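Local coordinates for protein extracellular invertase (Aspergillus kawachii, PDB 5XHA) that probably hydrolyses the terminal beta-D-fructofuranosyl residues of sucrose and related fructans, as a secreted invertase of glycoside hydrolase family 32, at residues A[317-322]-A[345-350]; A[37-42]-A[56-61]; A[369-374]-A[550-555]. One frame throughout, in Å; residues are numbered along the deposited sequence.

Interaction 1. Residues A[317-322]-A[345-350]; sequences SSYAAA and YVWLSG. With NA (sodium ion), chain C; FRU (beta-D-fructofuranose), chain B.
Trp347 lies beside Tyr319 and Ala320 on one face of two antiparallel strands, and here the packing is close. Its CG stands anti to the backbone N (chi1 -179°), which carries the six-membered ring back across the neighbouring strand: CE3 touches Tyr319 CB at 4.1 Å, and the single methyl of Ala320 lets CE3 come to 4.0 Å from its CB. Tyr319 and Trp347 also exchange two backbone bonds, Tyr319 N to Trp347 O at 2.9 Å and Trp347 N to Tyr319 O at 3.0 Å. On the other face, Val346 CG1 meets Ser318 CB at 3.8 Å. The Ser317 end is the hydrated side of this buried contact: Ser349 N still bonds to Ser317 O, but a water bridges Ser317 OG and Ser349 O, 2.7 Å from each. Nearby, Ser318 O binds a sodium ion at 2.4 Å, with two waters and three further carbonyls. Trp347 NE1 is held by Ile39 O and Tyr319 OH by Glu248, which fixes both rings beside the bound fructose, whose O1 lies at the tyrosine edge, 3.7 Å from CE2. This strand pair, with a beta bulge at Ala320 and Ala321, flanks the sugar in the five-bladed beta-propeller of family 32.

Interaction 2. Residues A[37-42]-A[56-61]; sequences GQIGDP and VGFLHD. With FRU (beta-D-fructofuranose), chain B.
The Phe58 ring carries Ile39 CD1 over one face, a CH-pi contact with the methyl 3.8 Å from the ring centroid and set toward the rim. The CG1-CD1 arm of Ile39 is extended and long enough to lay its terminal methyl on the ring, and the two side chains cross at about a right angle. The His60 ring is used differently. Its edge meets the backbone of Gly37 and Gln38, and ND1 donates almost in the ring plane to Gln38 O at 2.7 Å, while Asp61 OD2 lies above one face. Gln38 O is gripped twice, since Asp61 N donates to it at 2.9 Å from the opposite face of the carbonyl plane. Asp61 returns the bond through its side chain: OD1 takes Gln38 N at 2.8 Å, a nearly straight bond (175°) that arrives from above the carboxylate plane. Gly37, with a positive phi, lets the chain pass close to this carboxylate.

The two segments form a beta hairpin of strands 37-47 and 54-60, at the start of the propeller domain. A bulge shifts the register between Ile39 and Pro42, and the backbone bonds Gly40 N to Leu59 O and Leu59 N to Asp41 O, both 2.8 Å, fall within it, Leu59 bonding to both Gly40 and Asp41. Asp41 OD1 accepts a hydrogen bond from fructose O1 at 2.8 Å. Its carboxylate lies against the sugar ring, a position consistent with the nucleophilic aspartate of family 32. Leu59 CD1 borders the same sugar, 3.3 Å from its O6.

Interaction 3. Residues A[369-374]-A[550-555]; sequences TLLLPR and VLEVYA. With FRU (beta-D-fructofuranose), chain E.
Glu552 and Arg374 form the charged centre of this contact: Arg374 NH2 makes a salt bridge to Glu552 OE1 at 3.0 Å, with a straight N-H...O angle of 168°. The oxygen lies in the guanidinium plane but is approached from above the carboxylate plane, the two planes being 66° apart. The arginine chain is extended from CG to NE, the length needed to reach across between the segments. Its NH1 makes a second salt bridge, to Asp313, and NH2 also bonds to Ser562.

Further hydrogen bonds reinforce this pair. Arg374 NE donates to Tyr554 OH at 2.9 Å, and the same hydroxyl donates to Glu552 OE1 at 2.5 Å, so OE1 accepts from two donors. Glu552 OE2 takes the backbone N of Leu372 at 3.0 Å on its syn lone pair, and His31 is a further partner of this oxygen.

Apolar contacts are lighter. Methyls of Leu371 and Val550 fill the margin, CD2 of the first 4.3 Å from CG1 of the second. Thr369 CG2 and Val550 CG2 meet tip to tip at 4.1 Å, while the threonine hydroxyl is satisfied by Leu370 O.

The segments belong to the N-terminal and C-terminal family 32 regions, which meet here through side chains with no strand pairing. A buried carboxylate with this many donors is probably kept ionised, and the shared network should fix the two domains in one relative orientation.

How the interactions relate
Along the chain interaction 2 closes first, then interaction 1, and interaction 3 joins residues 176 apart. The centres of interactions 1 and 2, and of 1 and 3, lie about 10 Å apart, those of 2 and 3 about 16 Å. Strands 37-47, 341-348 and 366-385 belong to one mixed sheet, with 366-385 between the other two. Interactions 1 and 2 border the same fructose, while 369-374 pairs with 345-350 by backbone bonds at Val346 and Leu348. The mixed sheet is thus continuous from the sugar pocket in the propeller as far as 366-385, and the side chains of interaction 3 carry the connection on to the C-terminal beta-sandwich.

Interaction 1. Residues A[317-322]-A[345-350]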
loop_
_atom_site.group_PDB
_atom_site.type_symbol
_atom_site.label_atom_id
_atom_site.label_comp_id
_atom_site.label_asym_id
_atom_site.label_seq_id
_atom_site.Cartn_x
_atom_site.Cartn_y
_atom_site.Cartn_z
ATOM N N SER A 317 1.322 27.308 21.541
ATOM C CA SER A 317 0.660 27.049 20.252
ATOM C C SER A 317 1.638 26.934 19.073
ATOM O O SER A 317 1.217 26.670 17.952
ATOM C CB SER A 317 -0.410 28.119 19.962
ATOM O OG SER A 317 -1.470 28.080 20.919
ATOM N N SER A 318 2.930 27.116 19.330
ATOM C CA SER A 318 3.952 26.969 18.300
ATOM C C SER A 318 4.324 25.506 18.116
ATOM O O SER A 318 4.552 24.799 19.087
ATOM C CB SER A 318 5.199 27.761 18.668
ATOM O OG SER A 318 4.870 29.101 18.948
ATOM N N TYR A 319 4.388 25.065 16.865
ATOM C CA TYR A 319 4.576 23.669 16.548
ATOM C C TYR A 319 4.935 23.472 15.067
ATOM O O TYR A 319 4.899 24.415 14.282
ATOM C CB TYR A 319 3.277 22.906 16.882
ATOM C CG TYR A 319 3.475 21.429 17.048
ATOM C CD1 TYR A 319 4.387 20.943 17.973
ATOM C CD2 TYR A 319 2.749 20.502 16.286
ATOM C CE1 TYR A 319 4.577 19.593 18.139
ATOM C CE2 TYR A 319 2.963 19.137 16.428
ATOM C CZ TYR A 319 3.878 18.691 17.369
ATOM O OH TYR A 319 4.119 17.346 17.574
ATOM N N ALA A 320 5.306 22.239 14.718
ATOM C CA ALA A 320 5.279 21.741 13.340
ATOM C C ALA A 320 6.090 22.521 12.329
ATOM O O ALA A 320 5.713 22.600 11.171
ATOM C CB ALA A 320 3.837 21.613 12.855
ATOM N N ALA A 321 7.236 23.038 12.737
ATOM C CA ALA A 321 8.018 23.887 11.857
ATOM C C ALA A 321 8.438 23.156 10.595
ATOM O O ALA A 321 8.819 21.975 10.642
ATOM C CB ALA A 321 9.241 24.417 12.577
ATOM N N ALA A 322 8.373 23.872 9.472
ATOM C CA ALA A 322 8.926 23.392 8.223
ATOM C C ALA A 322 9.854 24.438 7.658
ATOM O O ALA A 322 9.510 25.620 7.529
ATOM C CB ALA A 322 7.836 23.073 7.216
ATOM N N TYR A 345 9.799 28.131 8.954
ATOM C CA TYR A 345 8.506 28.716 9.317
ATOM C C TYR A 345 7.856 27.845 10.369
ATOM O O TYR A 345 7.562 26.677 10.121
ATOM C CB TYR A 345 7.559 28.803 8.118
ATOM C CG TYR A 345 7.936 29.784 7.029
ATOM C CD1 TYR A 345 8.822 29.426 6.027
ATOM C CD2 TYR A 345 7.375 31.058 6.981
ATOM C CE1 TYR A 345 9.149 30.310 5.012
ATOM C CE2 TYR A 345 7.712 31.953 5.986
ATOM C CZ TYR A 345 8.601 31.573 5.001
ATOM O OH TYR A 345 8.952 32.447 3.999
ATOM N N VAL A 346 7.633 28.419 11.541
ATOM C CA VAL A 346 6.916 27.756 12.610
ATOM C C VAL A 346 5.406 27.979 12.446
ATOM O O VAL A 346 4.971 29.035 12.011
ATOM C CB VAL A 346 7.387 28.291 13.978
ATOM C CG1 VAL A 346 6.614 27.648 15.120
ATOM C CG2 VAL A 346 8.882 28.049 14.162
ATOM N N TRP A 347 4.619 26.974 12.792
ATOM C CA TRP A 347 3.154 27.080 12.803
ATOM C C TRP A 347 2.714 27.622 14.149
ATOM O O TRP A 347 3.189 27.169 15.200
ATOM C CB TRP A 347 2.536 25.692 12.598
ATOM C CG TRP A 347 1.037 25.624 12.555
ATOM C CD1 TRP A 347 0.189 26.481 11.919
ATOM C CD2 TRP A 347 0.217 24.607 13.132
ATOM N NE1 TRP A 347 -1.110 26.076 12.083
ATOM C CE2 TRP A 347 -1.123 24.927 12.830
ATOM C CE3 TRP A 347 0.480 23.474 13.900
ATOM C CZ2 TRP A 347 -2.195 24.140 13.252
ATOM C CZ3 TRP A 347 -0.590 22.680 14.311
ATOM C CH2 TRP A 347 -1.909 23.019 13.982
ATOM N N LEU A 348 1.831 28.613 14.119
ATOM C CA LEU A 348 1.136 29.048 15.313
ATOM C C LEU A 348 -0.309 28.645 15.141
ATOM O O LEU A 348 -1.066 29.321 14.440
ATOM C CB LEU A 348 1.262 30.554 15.510
ATOM C CG LEU A 348 0.703 31.104 16.829
ATOM C CD1 LEU A 348 1.535 30.599 17.995
ATOM C CD2 LEU A 348 0.712 32.624 16.822
ATOM N N SER A 349 -0.677 27.520 15.752
ATOM C CA SER A 349 -2.066 27.070 15.754
ATOM C C SER A 349 -2.996 28.141 16.327
ATOM O O SER A 349 -2.698 28.747 17.358
ATOM C CB SER A 349 -2.223 25.796 16.585
ATOM O OG SER A 349 -3.587 25.480 16.757
ATOM N N GLY A 350 -4.131 28.337 15.668
ATOM C CA GLY A 350 -5.050 29.414 16.021
ATOM C C GLY A 350 -6.024 29.055 17.125
ATOM O O GLY A 350 -6.582 29.938 17.735
HETATM NA NA NA C . 4.483 24.527 21.476
HETATM C C1 FRU B . 1.426 18.008 13.080
HETATM C C2 FRU B . 0.679 17.043 12.112
HETATM C C3 FRU B . 1.661 16.401 11.114
HETATM C C4 FRU B . 0.721 16.019 9.970
HETATM C C5 FRU B . -0.300 17.149 9.966
HETATM C C6 FRU B . -1.731 16.680 9.697
HETATM O O1 FRU B . 0.588 19.085 13.547
HETATM O O3 FRU B . 2.415 15.313 11.664
HETATM O O4 FRU B . 1.362 15.927 8.698
HETATM O O5 FRU B . -0.221 17.781 11.257
HETATM O O6 FRU B . -2.675 17.739 9.947
HETATM O O HOH W 1 -3.835 28.618 19.772
HETATM O O HOH W 2 4.721 23.970 23.745
HETATM O O HOH W 3 6.836 24.696 21.844
#

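Interaction 2. Residues A[37-42]-A[56-61]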
loop_
_atom_site.group_PDB
_atom_site.type_symbol
_atom_site.label_atom_id
_atom_site.label_comp_id
_atom_site.label_asym_id
_atom_site.label_seq_id
_atom_site.Cartn_x
_atom_site.Cartn_y
_atom_site.Cartn_z
ATOM N N GLY A 37 -9.783 31.216 6.095
ATOM C CA GLY A 37 -9.869 29.851 6.576
ATOM C C GLY A 37 -8.669 29.406 7.389
ATOM O O GLY A 37 -7.895 30.223 7.898
ATOM N N GLN A 38 -8.504 28.091 7.488
ATOM C CA GLN A 38 -7.598 27.511 8.458
ATOM C C GLN A 38 -6.274 27.183 7.805
ATOM O O GLN A 38 -6.238 26.702 6.666
ATOM C CB GLN A 38 -8.225 26.246 9.073
ATOM C CG GLN A 38 -7.449 25.695 10.260
ATOM C CD GLN A 38 -6.455 24.600 9.909
ATOM O OE1 GLN A 38 -6.123 24.358 8.740
ATOM N NE2 GLN A 38 -5.994 23.899 10.935
ATOM N N ILE A 39 -5.195 27.453 8.540
ATOM C CA ILE A 39 -3.856 27.024 8.179
ATOM C C ILE A 39 -3.337 26.011 9.189
ATOM O O ILE A 39 -3.487 26.181 10.409
ATOM C CB ILE A 39 -2.862 28.209 8.019
ATOM C CG1 ILE A 39 -1.532 27.703 7.448
ATOM C CG2 ILE A 39 -2.633 28.940 9.330
ATOM C CD1 ILE A 39 -0.573 28.797 7.010
ATOM N N GLY A 40 -2.777 24.924 8.655
ATOM C CA GLY A 40 -2.125 23.905 9.457
ATOM C C GLY A 40 -0.613 23.933 9.279
ATOM O O GLY A 40 -0.033 24.986 9.036
ATOM N N ASP A 41 0.018 22.773 9.415
ATOM C CA ASP A 41 1.473 22.639 9.298
ATOM C C ASP A 41 1.994 23.279 8.021
ATOM O O ASP A 41 1.475 22.994 6.930
ATOM C CB ASP A 41 1.882 21.158 9.143
ATOM C CG ASP A 41 1.730 20.358 10.387
ATOM O OD1 ASP A 41 0.985 20.766 11.323
ATOM O OD2 ASP A 41 2.358 19.275 10.396
ATOM N N PRO A 42 3.078 24.041 8.117
ATOM C CA PRO A 42 3.759 24.360 6.884
ATOM C C PRO A 42 4.455 23.097 6.351
ATOM O O PRO A 42 4.681 22.147 7.097
ATOM C CB PRO A 42 4.765 25.443 7.305
ATOM C CG PRO A 42 5.042 25.148 8.731
ATOM C CD PRO A 42 3.782 24.568 9.294
ATOM N N VAL A 56 6.508 28.574 -0.655
ATOM C CA VAL A 56 6.117 28.132 0.667
ATOM C C VAL A 56 4.810 27.337 0.565
ATOM O O VAL A 56 3.969 27.617 -0.278
ATOM C CB VAL A 56 5.977 29.311 1.676
ATOM C CG1 VAL A 56 7.278 30.079 1.781
ATOM C CG2 VAL A 56 4.861 30.265 1.294
ATOM N N GLY A 57 4.637 26.352 1.435
ATOM C CA GLY A 57 3.431 25.552 1.464
ATOM C C GLY A 57 2.919 25.429 2.879
ATOM O O GLY A 57 3.644 25.680 3.863
ATOM N N PHE A 58 1.653 25.074 2.982
ATOM C CA PHE A 58 1.040 24.794 4.271
ATOM C C PHE A 58 -0.248 24.002 4.063
ATOM O O PHE A 58 -0.933 24.172 3.056
ATOM C CB PHE A 58 0.757 26.101 5.035
ATOM C CG PHE A 58 0.247 27.203 4.159
ATOM C CD1 PHE A 58 -1.100 27.290 3.857
ATOM C CD2 PHE A 58 1.118 28.117 3.601
ATOM C CE1 PHE A 58 -1.570 28.277 3.010
ATOM C CE2 PHE A 58 0.656 29.117 2.762
ATOM C CZ PHE A 58 -0.691 29.191 2.468
ATOM N N LEU A 59 -0.579 23.150 5.022
ATOM C CA LEU A 59 -1.889 22.515 5.053
ATOM C C LEU A 59 -2.956 23.617 5.184
ATOM O O LEU A 59 -2.748 24.611 5.880
ATOM C CB LEU A 59 -1.998 21.509 6.213
ATOM C CG LEU A 59 -1.054 20.296 6.221
ATOM C CD1 LEU A 59 -1.492 19.271 7.249
ATOM C CD2 LEU A 59 -0.989 19.641 4.867
ATOM N N HIS A 60 -4.087 23.434 4.507
ATOM C CA HIS A 60 -5.143 24.451 4.441
ATOM C C HIS A 60 -6.528 23.791 4.533
ATOM O O HIS A 60 -6.870 22.916 3.736
ATOM C CB HIS A 60 -4.999 25.260 3.148
ATOM C CG HIS A 60 -5.974 26.390 3.001
ATOM N ND1 HIS A 60 -6.383 27.174 4.062
ATOM C CD2 HIS A 60 -6.576 26.906 1.900
ATOM C CE1 HIS A 60 -7.214 28.103 3.625
ATOM N NE2 HIS A 60 -7.337 27.971 2.316
ATOM N N ASP A 61 -7.290 24.203 5.541
ATOM C CA ASP A 61 -8.667 23.741 5.767
ATOM C C ASP A 61 -8.794 22.234 5.912
ATOM O O ASP A 61 -9.849 21.684 5.652
ATOM C CB ASP A 61 -9.605 24.275 4.663
ATOM C CG ASP A 61 -9.798 25.786 4.759
ATOM O OD1 ASP A 61 -9.910 26.285 5.882
ATOM O OD2 ASP A 61 -9.811 26.476 3.732
HETATM C C1 FRU B . 1.426 18.008 13.080
HETATM C C2 FRU B . 0.679 17.043 12.112
HETATM C C3 FRU B . 1.661 16.401 11.114
HETATM C C4 FRU B . 0.721 16.019 9.970
HETATM C C5 FRU B . -0.300 17.149 9.966
HETATM C C6 FRU B . -1.731 16.680 9.697
HETATM O O1 FRU B . 0.588 19.085 13.547
HETATM O O3 FRU B . 2.415 15.313 11.664
HETATM O O4 FRU B . 1.362 15.927 8.698
HETATM O O5 FRU B . -0.221 17.781 11.257
HETATM O O6 FRU B . -2.675 17.739 9.947
#

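Interaction 3. Residues A[369-374]-A[550-555]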
loop_
_atom_site.group_PDB
_atom_site.type_symbol
_atom_site.label_atom_id
_atom_site.label_comp_id
_atom_site.label_asym_id
_atom_site.label_seq_id
_atom_site.Cartn_x
_atom_site.Cartn_y
_atom_site.Cartn_z
ATOM N N THR A 369 -1.809 31.085 11.809
ATOM C CA THR A 369 -0.834 31.743 10.970
ATOM C C THR A 369 0.484 30.971 11.024
ATOM O O THR A 369 0.679 30.153 11.912
ATOM C CB THR A 369 -0.595 33.191 11.456
ATOM O OG1 THR A 369 0.277 33.865 10.556
ATOM C CG2 THR A 369 0.022 33.235 12.832
ATOM N N LEU A 370 1.386 31.238 10.088
ATOM C CA LEU A 370 2.776 30.880 10.275
ATOM C C LEU A 370 3.465 32.054 10.940
ATOM O O LEU A 370 3.020 33.207 10.820
ATOM C CB LEU A 370 3.463 30.596 8.938
ATOM C CG LEU A 370 2.899 29.479 8.066
ATOM C CD1 LEU A 370 3.863 29.166 6.933
ATOM C CD2 LEU A 370 2.617 28.218 8.859
ATOM N N LEU A 371 4.557 31.771 11.632
ATOM C CA LEU A 371 5.392 32.815 12.208
ATOM C C LEU A 371 6.308 33.378 11.140
ATOM O O LEU A 371 6.379 32.858 10.024
ATOM C CB LEU A 371 6.189 32.274 13.392
ATOM C CG LEU A 371 5.317 31.775 14.551
ATOM C CD1 LEU A 371 6.160 31.268 15.720
ATOM C CD2 LEU A 371 4.353 32.856 15.023
ATOM N N LEU A 372 6.982 34.476 11.470
ATOM C CA LEU A 372 7.935 35.083 10.555
ATOM C C LEU A 372 8.991 34.054 10.115
ATOM O O LEU A 372 9.454 33.270 10.924
ATOM C CB LEU A 372 8.648 36.251 11.244
ATOM C CG LEU A 372 7.789 37.431 11.723
ATOM C CD1 LEU A 372 8.648 38.379 12.534
ATOM C CD2 LEU A 372 7.173 38.117 10.523
ATOM N N PRO A 373 9.395 34.084 8.843
ATOM C CA PRO A 373 10.486 33.195 8.455
ATOM C C PRO A 373 11.709 33.423 9.330
ATOM O O PRO A 373 12.063 34.569 9.605
ATOM C CB PRO A 373 10.793 33.617 7.015
ATOM C CG PRO A 373 10.296 35.025 6.921
ATOM C CD PRO A 373 9.076 35.060 7.790
ATOM N N ARG A 374 12.362 32.345 9.742
ATOM C CA ARG A 374 13.534 32.461 10.613
ATOM C C ARG A 374 14.780 31.848 9.961
ATOM O O ARG A 374 14.709 30.758 9.393
ATOM C CB ARG A 374 13.241 31.812 11.968
ATOM C CG ARG A 374 12.233 32.605 12.766
ATOM C CD ARG A 374 11.715 31.866 13.972
ATOM N NE ARG A 374 10.686 32.647 14.641
ATOM C CZ ARG A 374 10.048 32.269 15.743
ATOM N NH1 ARG A 374 10.328 31.104 16.319
ATOM N NH2 ARG A 374 9.117 33.060 16.268
ATOM N N VAL A 550 -0.678 38.794 16.661
ATOM C CA VAL A 550 0.465 37.883 16.667
ATOM C C VAL A 550 1.651 38.548 17.349
ATOM O O VAL A 550 2.179 39.546 16.839
ATOM C CB VAL A 550 0.880 37.451 15.248
ATOM C CG1 VAL A 550 1.975 36.392 15.308
ATOM C CG2 VAL A 550 -0.314 36.927 14.487
ATOM N N LEU A 551 2.052 37.992 18.494
ATOM C CA LEU A 551 3.227 38.464 19.231
ATOM C C LEU A 551 4.375 37.471 19.098
ATOM O O LEU A 551 4.206 36.285 19.394
ATOM C CB LEU A 551 2.900 38.661 20.716
ATOM C CG LEU A 551 4.090 38.917 21.661
ATOM C CD1 LEU A 551 4.790 40.218 21.317
ATOM C CD2 LEU A 551 3.638 38.942 23.114
ATOM N N GLU A 552 5.529 37.955 18.651
ATOM C CA GLU A 552 6.764 37.160 18.636
ATOM C C GLU A 552 7.824 37.878 19.471
ATOM O O GLU A 552 8.128 39.041 19.221
ATOM C CB GLU A 552 7.273 36.960 17.207
ATOM C CG GLU A 552 6.306 36.174 16.346
ATOM C CD GLU A 552 6.875 35.759 15.006
ATOM O OE1 GLU A 552 8.101 35.521 14.884
ATOM O OE2 GLU A 552 6.072 35.661 14.059
ATOM N N VAL A 553 8.348 37.182 20.475
ATOM C CA VAL A 553 9.392 37.697 21.341
ATOM C C VAL A 553 10.708 36.974 21.048
ATOM O O VAL A 553 10.810 35.775 21.256
ATOM C CB VAL A 553 9.037 37.486 22.831
ATOM C CG1 VAL A 553 10.080 38.155 23.710
ATOM C CG2 VAL A 553 7.657 38.051 23.131
ATOM N N TYR A 554 11.689 37.722 20.557
ATOM C CA TYR A 554 13.040 37.247 20.320
ATOM C C TYR A 554 13.999 37.793 21.377
ATOM O O TYR A 554 13.822 38.928 21.859
ATOM C CB TYR A 554 13.513 37.719 18.945
ATOM C CG TYR A 554 12.729 37.144 17.774
ATOM C CD1 TYR A 554 11.512 37.691 17.388
ATOM C CD2 TYR A 554 13.212 36.056 17.065
ATOM C CE1 TYR A 554 10.796 37.177 16.322
ATOM C CE2 TYR A 554 12.504 35.522 15.989
ATOM C CZ TYR A 554 11.295 36.083 15.616
ATOM O OH TYR A 554 10.598 35.554 14.550
ATOM N N ALA A 555 15.021 37.004 21.717
ATOM C CA ALA A 555 16.079 37.465 22.640
ATOM C C ALA A 555 17.428 36.851 22.330
ATOM O O ALA A 555 17.532 35.630 22.148
ATOM C CB ALA A 555 15.703 37.178 24.084
HETATM C C1 FRU E . 18.219 42.624 16.832
HETATM C C2 FRU E . 18.282 41.237 16.169
HETATM C C3 FRU E . 17.062 40.861 15.305
HETATM C C4 FRU E . 16.885 39.386 15.626
HETATM C C5 FRU E . 17.218 39.372 17.114
HETATM C C6 FRU E . 17.654 37.994 17.620
HETATM O O1 FRU E . 18.482 43.696 15.916
HETATM O O2 FRU E . 19.489 41.071 15.392
HETATM O O3 FRU E . 17.251 41.056 13.892
HETATM O O4 FRU E . 15.595 38.836 15.311
HETATM O O5 FRU E . 18.278 40.324 17.271
HETATM O O6 FRU E . 17.174 37.752 18.968
#